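Local structure of putative iron binding protein (1Y9U) at residues A196-E208 and N274-V288. The protein binds ferric iron through tyrosine side chains as a periplasmic solute-binding protein, probably for iron uptake. Sequence-based numbering, arbitrary orientation. Where two conformers were deposited one is given.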
ATOM      1  N   ALA A 196       6.252  -4.805   8.938  1.00  9.01           N
ATOM      2  CA  ALA A 196       6.202  -3.390   8.609  1.00  8.62           C
ATOM      3  C   ALA A 196       6.319  -3.236   7.097  1.00  8.28           C
ATOM      4  O   ALA A 196       6.710  -4.164   6.392  1.00  8.89           O
ATOM      5  CB  ALA A 196       7.290  -2.631   9.332  1.00  9.03           C
ATOM      6  N   ASN A 197       5.953  -2.071   6.570  1.00  7.95           N
ATOM      7  CA  ASN A 197       5.883  -1.909   5.132  1.00  8.09           C
ATOM      8  C   ASN A 197       7.272  -1.634   4.516  1.00  7.60           C
ATOM      9  O   ASN A 197       8.089  -0.897   5.073  1.00  7.53           O
ATOM     10  CB  ASN A 197       4.909  -0.835   4.749  1.00  8.59           C
ATOM     11  CG  ASN A 197       3.480  -1.287   4.842  1.00 10.97           C
ATOM     12  OD1 ASN A 197       3.214  -2.435   5.026  1.00 13.12           O
ATOM     13  ND2 ASN A 197       2.550  -0.350   4.729  1.00 15.29           N
ATOM     14  N   ALA A 198       7.520  -2.208   3.344  1.00  7.96           N
ATOM     15  CA  ALA A 198       8.827  -2.148   2.706  1.00  8.74           C
ATOM     16  C   ALA A 198       9.261  -0.738   2.346  1.00 10.34           C
ATOM     17  O   ALA A 198      10.423  -0.385   2.420  1.00  9.46           O
ATOM     18  CB  ALA A 198       8.793  -2.996   1.461  1.00  8.46           C
ATOM     19  N   TYR A 199       8.370   0.103   1.748  0.50 12.83           N
ATOM     20  CA  TYR A 199       8.720   1.620   1.441  0.50 12.98           C
ATOM     21  C   TYR A 199       9.381   2.380   2.631  0.50 13.48           C
ATOM     22  O   TYR A 199      10.232   3.281   2.440  0.50 15.02           O
ATOM     23  CB  TYR A 199       7.529   2.512   0.836  0.50 12.35           C
ATOM     24  CG  TYR A 199       6.304   2.757   1.774  0.50 13.39           C
ATOM     25  CD1 TYR A 199       6.381   3.727   2.741  0.50 15.06           C
ATOM     26  CD2 TYR A 199       5.123   2.058   1.667  0.50 14.86           C
ATOM     27  CE1 TYR A 199       5.340   3.988   3.589  0.50 16.16           C
ATOM     28  CE2 TYR A 199       4.059   2.317   2.587  0.50 13.68           C
ATOM     29  CZ  TYR A 199       4.205   3.291   3.484  0.50 14.42           C
ATOM     30  OH  TYR A 199       3.123   3.463   4.319  0.50 18.29           O
ATOM     31  N   TYR A 200       9.019   2.056   3.857  1.00  9.98           N
ATOM     32  CA  TYR A 200       9.694   2.770   4.927  1.00  9.35           C
ATOM     33  C   TYR A 200      11.192   2.440   4.972  1.00  9.00           C
ATOM     34  O   TYR A 200      12.005   3.276   5.381  1.00  9.21           O
ATOM     35  CB  TYR A 200       9.118   2.477   6.287  1.00  8.80           C
ATOM     36  CG  TYR A 200       7.707   2.971   6.472  1.00  8.71           C
ATOM     37  CD1 TYR A 200       6.643   2.082   6.653  1.00  9.30           C
ATOM     38  CD2 TYR A 200       7.417   4.325   6.475  1.00  9.81           C
ATOM     39  CE1 TYR A 200       5.362   2.532   6.831  1.00 10.05           C
ATOM     40  CE2 TYR A 200       6.138   4.776   6.666  1.00 10.79           C
ATOM     41  CZ  TYR A 200       5.117   3.871   6.853  1.00 10.69           C
ATOM     42  OH  TYR A 200       3.837   4.339   7.030  1.00 14.01           O
ATOM     43  N   VAL A 201      11.563   1.237   4.538  1.00  8.74           N
ATOM     44  CA  VAL A 201      12.961   0.836   4.456  1.00  9.14           C
ATOM     45  C   VAL A 201      13.612   1.582   3.281  1.00  8.70           C
ATOM     46  O   VAL A 201      14.777   1.964   3.371  1.00  9.75           O
ATOM     47  CB  VAL A 201      13.113  -0.690   4.325  1.00  9.27           C
ATOM     48  CG1 VAL A 201      14.601  -1.076   4.330  1.00 10.44           C
ATOM     49  CG2 VAL A 201      12.349  -1.398   5.425  1.00 10.56           C
ATOM     50  N   GLY A 202      12.875   1.816   2.191  1.00  9.13           N
ATOM     51  CA  GLY A 202      13.324   2.712   1.138  1.00  9.61           C
ATOM     52  C   GLY A 202      13.670   4.082   1.701  1.00  9.26           C
ATOM     53  O   GLY A 202      14.732   4.632   1.394  1.00 10.21           O
ATOM     54  N   HIS A 203      12.818   4.652   2.553  1.00  9.24           N
ATOM     55  CA  HIS A 203      13.102   5.936   3.183  1.00  9.65           C
ATOM     56  C   HIS A 203      14.318   5.863   4.079  1.00  9.36           C
ATOM     57  O   HIS A 203      15.213   6.689   3.973  1.00 11.32           O
ATOM     58  CB  HIS A 203      11.894   6.405   3.987  1.00  9.95           C
ATOM     59  CG  HIS A 203      10.768   6.920   3.140  1.00 10.57           C
ATOM     60  ND1 HIS A 203      10.812   8.146   2.512  1.00 12.46           N
ATOM     61  CD2 HIS A 203       9.584   6.369   2.802  1.00 12.22           C
ATOM     62  CE1 HIS A 203       9.703   8.324   1.823  1.00 12.75           C
ATOM     63  NE2 HIS A 203       8.942   7.261   1.979  1.00 12.11           N
ATOM     64  N   MET A 204      14.369   4.888   4.968  1.00  9.20           N
ATOM     65  CA  MET A 204      15.431   4.855   5.953  1.00  8.86           C
ATOM     66  C   MET A 204      16.818   4.596   5.364  1.00  8.65           C
ATOM     67  O   MET A 204      17.783   5.270   5.730  1.00  9.67           O
ATOM     68  CB  MET A 204      15.121   3.835   7.029  1.00  9.40           C
ATOM     69  CG  MET A 204      13.928   4.221   7.930  1.00  9.52           C
ATOM     70  SD  MET A 204      13.610   3.047   9.280  1.00 10.94           S
ATOM     71  CE  MET A 204      12.886   1.698   8.377  1.00 10.78           C
ATOM     72  N   LYS A 205      16.911   3.633   4.460  1.00  8.19           N
ATOM     73  CA  LYS A 205      18.196   3.275   3.869  1.00  8.27           C
ATOM     74  C   LYS A 205      18.704   4.338   2.903  1.00  8.37           C
ATOM     75  O   LYS A 205      19.923   4.458   2.698  1.00 10.05           O
ATOM     76  CB  LYS A 205      18.154   1.899   3.212  1.00  8.54           C
ATOM     77  CG  LYS A 205      18.075   0.758   4.202  1.00  8.43           C
ATOM     78  CD  LYS A 205      18.106  -0.612   3.539  1.00  8.88           C
ATOM     79  CE  LYS A 205      18.168  -1.790   4.550  1.00  9.35           C
ATOM     80  NZ  LYS A 205      19.527  -2.007   5.110  1.00  9.84           N
ATOM     81  N   ASN A 206      17.786   5.129   2.336  1.00  8.76           N
ATOM     82  CA  ASN A 206      18.179   6.253   1.489  1.00  9.36           C
ATOM     83  C   ASN A 206      18.470   7.526   2.273  1.00  9.70           C
ATOM     84  O   ASN A 206      18.940   8.514   1.688  1.00 11.48           O
ATOM     85  CB  ASN A 206      17.122   6.520   0.415  1.00  9.99           C
ATOM     86  CG  ASN A 206      17.264   5.618  -0.771  1.00 11.28           C
ATOM     87  OD1 ASN A 206      18.293   5.636  -1.463  1.00 13.59           O
ATOM     88  ND2 ASN A 206      16.240   4.813  -1.033  1.00 11.58           N
ATOM     89  N   ALA A 207      18.200   7.516   3.573  1.00  9.44           N
ATOM     90  CA  ALA A 207      18.548   8.659   4.409  1.00  9.61           C
ATOM     91  C   ALA A 207      20.067   8.788   4.498  1.00  9.76           C
ATOM     92  O   ALA A 207      20.814   7.818   4.381  1.00  9.42           O
ATOM     93  CB  ALA A 207      17.918   8.547   5.795  1.00  9.93           C
ATOM     94  N   GLU A 208      20.536  10.003   4.722  1.00 10.37           N
ATOM     95  CA  GLU A 208      21.976  10.197   4.723  1.00 11.27           C
ATOM     96  C   GLU A 208      22.611   9.731   6.017  1.00 10.92           C
ATOM     97  O   GLU A 208      22.013   9.785   7.081  1.00  9.30           O
ATOM     98  CB  GLU A 208      22.359  11.638   4.429  1.00 12.71           C
ATOM     99  CG  GLU A 208      22.027  12.610   5.524  1.00 13.57           C
ATOM    100  CD  GLU A 208      22.394  14.045   5.160  1.00 16.54           C
ATOM    101  OE1 GLU A 208      23.408  14.250   4.450  1.00 20.28           O
ATOM    102  OE2 GLU A 208      21.670  14.955   5.574  1.00 18.50           O
ATOM    103  N   ASN A 274       7.519   7.757  -3.055  1.00 14.31           N
ATOM    104  CA  ASN A 274       7.347   7.242  -1.687  1.00 13.64           C
ATOM    105  C   ASN A 274       8.017   5.878  -1.543  1.00 11.70           C
ATOM    106  O   ASN A 274       7.676   5.155  -0.633  1.00 11.46           O
ATOM    107  CB  ASN A 274       5.859   7.130  -1.252  1.00 14.16           C
ATOM    108  CG  ASN A 274       5.679   6.808   0.240  1.00 14.72           C
ATOM    109  OD1 ASN A 274       6.352   7.389   1.087  1.00 16.28           O
ATOM    110  ND2 ASN A 274       4.765   5.871   0.557  1.00 13.97           N
ATOM    111  N   TYR A 275       8.964   5.546  -2.426  1.00 11.43           N
ATOM    112  CA  TYR A 275       9.718   4.289  -2.413  1.00 10.49           C
ATOM    113  C   TYR A 275       8.820   3.057  -2.467  1.00 10.20           C
ATOM    114  O   TYR A 275       9.128   2.040  -1.884  1.00 10.49           O
ATOM    115  CB  TYR A 275      10.663   4.225  -1.212  1.00 10.80           C
ATOM    116  CG  TYR A 275      11.722   5.291  -1.280  1.00 10.11           C
ATOM    117  CD1 TYR A 275      11.753   6.352  -0.382  1.00 11.83           C
ATOM    118  CD2 TYR A 275      12.713   5.235  -2.248  1.00 13.01           C
ATOM    119  CE1 TYR A 275      12.736   7.322  -0.461  1.00 12.96           C
ATOM    120  CE2 TYR A 275      13.669   6.202  -2.335  1.00 14.21           C
ATOM    121  CZ  TYR A 275      13.692   7.226  -1.447  1.00 14.72           C
ATOM    122  OH  TYR A 275      14.691   8.167  -1.565  1.00 18.19           O
ATOM    123  N   GLU A 276       7.698   3.192  -3.157  1.00 10.45           N
ATOM    124  CA  GLU A 276       6.763   2.118  -3.371  1.00 10.56           C
ATOM    125  C   GLU A 276       7.174   1.322  -4.610  1.00 10.18           C
ATOM    126  O   GLU A 276       8.198   1.611  -5.253  1.00 11.79           O
ATOM    127  CB  GLU A 276       5.346   2.682  -3.495  1.00 10.22           C
ATOM    128  CG  GLU A 276       4.832   3.222  -2.171  1.00  9.95           C
ATOM    129  CD  GLU A 276       3.586   4.046  -2.288  1.00 11.29           C
ATOM    130  OE1 GLU A 276       3.167   4.396  -3.419  1.00 14.01           O
ATOM    131  OE2 GLU A 276       3.064   4.434  -1.230  1.00 11.51           O
ATOM    132  N   TYR A 277       6.423   0.256  -4.877  1.00  9.44           N
ATOM    133  CA  TYR A 277       6.721  -0.621  -6.004  1.00  9.76           C
ATOM    134  C   TYR A 277       5.752  -0.275  -7.125  1.00  9.48           C
ATOM    135  O   TYR A 277       4.554  -0.230  -6.905  1.00 10.14           O
ATOM    136  CB  TYR A 277       6.600  -2.090  -5.562  1.00  9.90           C
ATOM    137  CG  TYR A 277       7.410  -3.066  -6.410  1.00  9.53           C
ATOM    138  CD1 TYR A 277       8.668  -3.514  -5.999  1.00 10.05           C
ATOM    139  CD2 TYR A 277       6.921  -3.530  -7.627  1.00 10.44           C
ATOM    140  CE1 TYR A 277       9.394  -4.402  -6.756  1.00 11.54           C
ATOM    141  CE2 TYR A 277       7.670  -4.403  -8.409  1.00 10.66           C
ATOM    142  CZ  TYR A 277       8.892  -4.840  -7.959  1.00 11.67           C
ATOM    143  OH  TYR A 277       9.638  -5.716  -8.737  1.00 14.15           O
ATOM    144  N   PRO A 278       6.245  -0.051  -8.342  1.00  9.70           N
ATOM    145  CA  PRO A 278       5.341   0.307  -9.436  1.00  9.98           C
ATOM    146  C   PRO A 278       4.424  -0.841  -9.818  1.00 10.16           C
ATOM    147  O   PRO A 278       4.801  -1.995  -9.728  1.00 11.14           O
ATOM    148  CB  PRO A 278       6.278   0.656 -10.587  1.00 11.05           C
ATOM    149  CG  PRO A 278       7.621   0.255 -10.183  1.00 12.72           C
ATOM    150  CD  PRO A 278       7.648  -0.123  -8.761  1.00 10.67           C
ATOM    151  N   VAL A 279       3.222  -0.518 -10.256  1.00  9.76           N
ATOM    152  CA  VAL A 279       2.322  -1.559 -10.766  1.00  9.90           C
ATOM    153  C   VAL A 279       2.739  -2.080 -12.149  1.00 10.40           C
ATOM    154  O   VAL A 279       2.526  -3.238 -12.467  1.00 11.15           O
ATOM    155  CB  VAL A 279       0.839  -1.069 -10.790  1.00 11.02           C
ATOM    156  CG1 VAL A 279       0.590   0.010 -11.847  1.00 11.49           C
ATOM    157  CG2 VAL A 279      -0.109  -2.228 -10.988  1.00 12.57           C
ATOM    158  N   ARG A 280       3.307  -1.203 -12.972  1.00  9.33           N
ATOM    159  CA  ARG A 280       3.669  -1.547 -14.342  1.00  9.84           C
ATOM    160  C   ARG A 280       4.944  -2.369 -14.352  1.00 10.35           C
ATOM    161  O   ARG A 280       5.938  -1.985 -13.736  1.00 10.86           O
ATOM    162  CB  ARG A 280       3.883  -0.264 -15.138  1.00  9.70           C
ATOM    163  CG  ARG A 280       4.234  -0.454 -16.600  1.00  9.87           C
ATOM    164  CD  ARG A 280       4.740   0.805 -17.230  1.00 10.12           C
ATOM    165  NE  ARG A 280       5.026   0.635 -18.660  1.00  9.63           N
ATOM    166  CZ  ARG A 280       4.174   0.862 -19.644  1.00 10.54           C
ATOM    167  NH1 ARG A 280       2.982   1.329 -19.400  1.00 10.13           N
ATOM    168  NH2 ARG A 280       4.539   0.612 -20.902  1.00 10.93           N
ATOM    169  N   ALA A 281       4.934  -3.496 -15.074  1.00 10.47           N
ATOM    170  CA  ALA A 281       6.130  -4.315 -15.241  1.00 10.96           C
ATOM    171  C   ALA A 281       7.244  -3.549 -15.972  1.00 11.35           C
ATOM    172  O   ALA A 281       6.968  -2.724 -16.849  1.00 11.15           O
ATOM    173  CB  ALA A 281       5.789  -5.577 -16.032  1.00 11.24           C
ATOM    174  N   GLY A 282       8.494  -3.849 -15.649  1.00 12.09           N
ATOM    175  CA  GLY A 282       9.619  -3.315 -16.371  1.00 12.76           C
ATOM    176  C   GLY A 282       9.966  -1.882 -16.090  1.00 12.57           C
ATOM    177  O   GLY A 282      10.600  -1.221 -16.900  1.00 15.43           O
ATOM    178  N   VAL A 283       9.565  -1.387 -14.931  1.00 12.34           N
ATOM    179  CA  VAL A 283       9.903  -0.056 -14.476  1.00 12.15           C
ATOM    180  C   VAL A 283      11.125  -0.079 -13.559  1.00 11.81           C
ATOM    181  O   VAL A 283      11.215  -0.912 -12.653  1.00 13.21           O
ATOM    182  CB  VAL A 283       8.707   0.567 -13.746  1.00 12.49           C
ATOM    183  CG1 VAL A 283       9.071   1.873 -13.081  1.00 12.75           C
ATOM    184  CG2 VAL A 283       7.569   0.763 -14.733  1.00 13.63           C
ATOM    185  N   LYS A 284      12.061   0.818 -13.831  1.00 12.12           N
ATOM    186  CA  LYS A 284      13.276   0.932 -13.024  1.00 13.92           C
ATOM    187  C   LYS A 284      12.900   1.242 -11.582  1.00 14.36           C
ATOM    188  O   LYS A 284      12.158   2.191 -11.306  1.00 15.87           O
ATOM    189  CB  LYS A 284      14.190   2.031 -13.563  1.00 15.27           C
ATOM    190  CG  LYS A 284      15.468   2.242 -12.760  1.00 20.67           C
ATOM    191  CD  LYS A 284      16.528   1.219 -13.055  1.00 26.71           C
ATOM    192  CE  LYS A 284      17.899   1.660 -12.502  1.00 29.69           C
ATOM    193  NZ  LYS A 284      19.053   0.974 -13.169  1.00 32.40           N
ATOM    194  N   LEU A 285      13.440   0.433 -10.677  1.00 14.76           N
ATOM    195  CA  LEU A 285      13.190   0.593  -9.259  1.00 14.51           C
ATOM    196  C   LEU A 285      14.265   1.444  -8.604  1.00 14.23           C
ATOM    197  O   LEU A 285      15.424   1.450  -9.031  1.00 16.02           O
ATOM    198  CB  LEU A 285      13.222  -0.775  -8.573  1.00 14.33           C
ATOM    199  CG  LEU A 285      12.267  -1.849  -9.114  1.00 14.26           C
ATOM    200  CD1 LEU A 285      12.532  -3.186  -8.427  1.00 14.65           C
ATOM    201  CD2 LEU A 285      10.814  -1.464  -8.950  1.00 14.85           C
ATOM    202  N   ASP A 286      13.877   2.124  -7.532  1.00 14.03           N
ATOM    203  CA  ASP A 286      14.874   2.682  -6.610  1.00 13.33           C
ATOM    204  C   ASP A 286      15.864   1.584  -6.212  1.00 12.73           C
ATOM    205  O   ASP A 286      15.476   0.445  -5.976  1.00 12.10           O
ATOM    206  CB  ASP A 286      14.206   3.226  -5.363  1.00 13.58           C
ATOM    207  CG  ASP A 286      15.205   3.659  -4.354  1.00 14.28           C
ATOM    208  OD1 ASP A 286      15.842   4.708  -4.578  1.00 15.63           O
ATOM    209  OD2 ASP A 286      15.450   2.963  -3.351  1.00 13.86           O
ATOM    210  N   ALA A 287      17.137   1.946  -6.061  1.00 13.32           N
ATOM    211  CA  ALA A 287      18.174   0.965  -5.803  1.00 12.88           C
ATOM    212  C   ALA A 287      17.953   0.174  -4.502  1.00 12.22           C
ATOM    213  O   ALA A 287      18.215  -1.001  -4.459  1.00 12.65           O
ATOM    214  CB  ALA A 287      19.546   1.631  -5.771  1.00 13.53           C
ATOM    215  N   VAL A 288      17.539   0.859  -3.443  1.00 11.94           N
ATOM    216  CA  VAL A 288      17.214   0.171  -2.196  1.00 11.42           C
ATOM    217  C   VAL A 288      16.049  -0.811  -2.410  1.00 10.72           C
ATOM    218  O   VAL A 288      16.115  -1.956  -2.005  1.00 10.59           O
ATOM    219  CB  VAL A 288      16.905   1.171  -1.065  1.00 11.34           C
ATOM    220  CG1 VAL A 288      16.455   0.432   0.180  1.00 11.56           C
ATOM    221  CG2 VAL A 288      18.133   2.034  -0.765  1.00 11.93           C
TER
HETATM  222  O   HOH W   1      18.508   4.380  -3.833  1.00 15.67           O
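Tyr275 lies along helix 198-206, packed against Gly202, His203 and Asn206. It is the C-prime residue, with positive phi, of the Schellman motif ending helix 264-273, in a periplasmic binding protein fold. Its CB sits 3.9 Å from Gly202 CA, where glycine leaves room, and CG rests on Gly202 CA and C. One face of the ring lies over the Gly202 carbonyl. CD1 reaches the face of the His203 imidazole in an edge-to-face pair, planes at 89°, with CE1 near ND1. At the ring corner opposite CD1, CE2 comes 3.2 Å from Asn206 ND2, which approaches obliquely and also neighbours CD2 and CZ; OH ends beside Asn206 CB.

The same imidazole gives, from NE2-H in its ring plane, a 2.7 Å bond to Asn274 OD1, met from above the carbonyl plane. The Asn274 amide reaches it because chi1 (-171°) sets CG anti to the backbone N; ND2 donates to Glu276 OE2. That carboxylate also pairs with Arg14 and Arg105, while its OE1 bonds Ser103. Nearby Tyr199, modelled in two conformers, binds ferric iron in the iron-loaded protein; no metal is present here.

At the far end, Val288 is a knob among Val201, Gly202, Lys205 and Asn206. Asn206 ND2 is shared between Gly202 O and Asp286 OD2, which also caps helix 287-291 through a weak bond from Val288 N, and a water donates to both Asn206 OD1, at 2.7 Å, and Asp286 OD1.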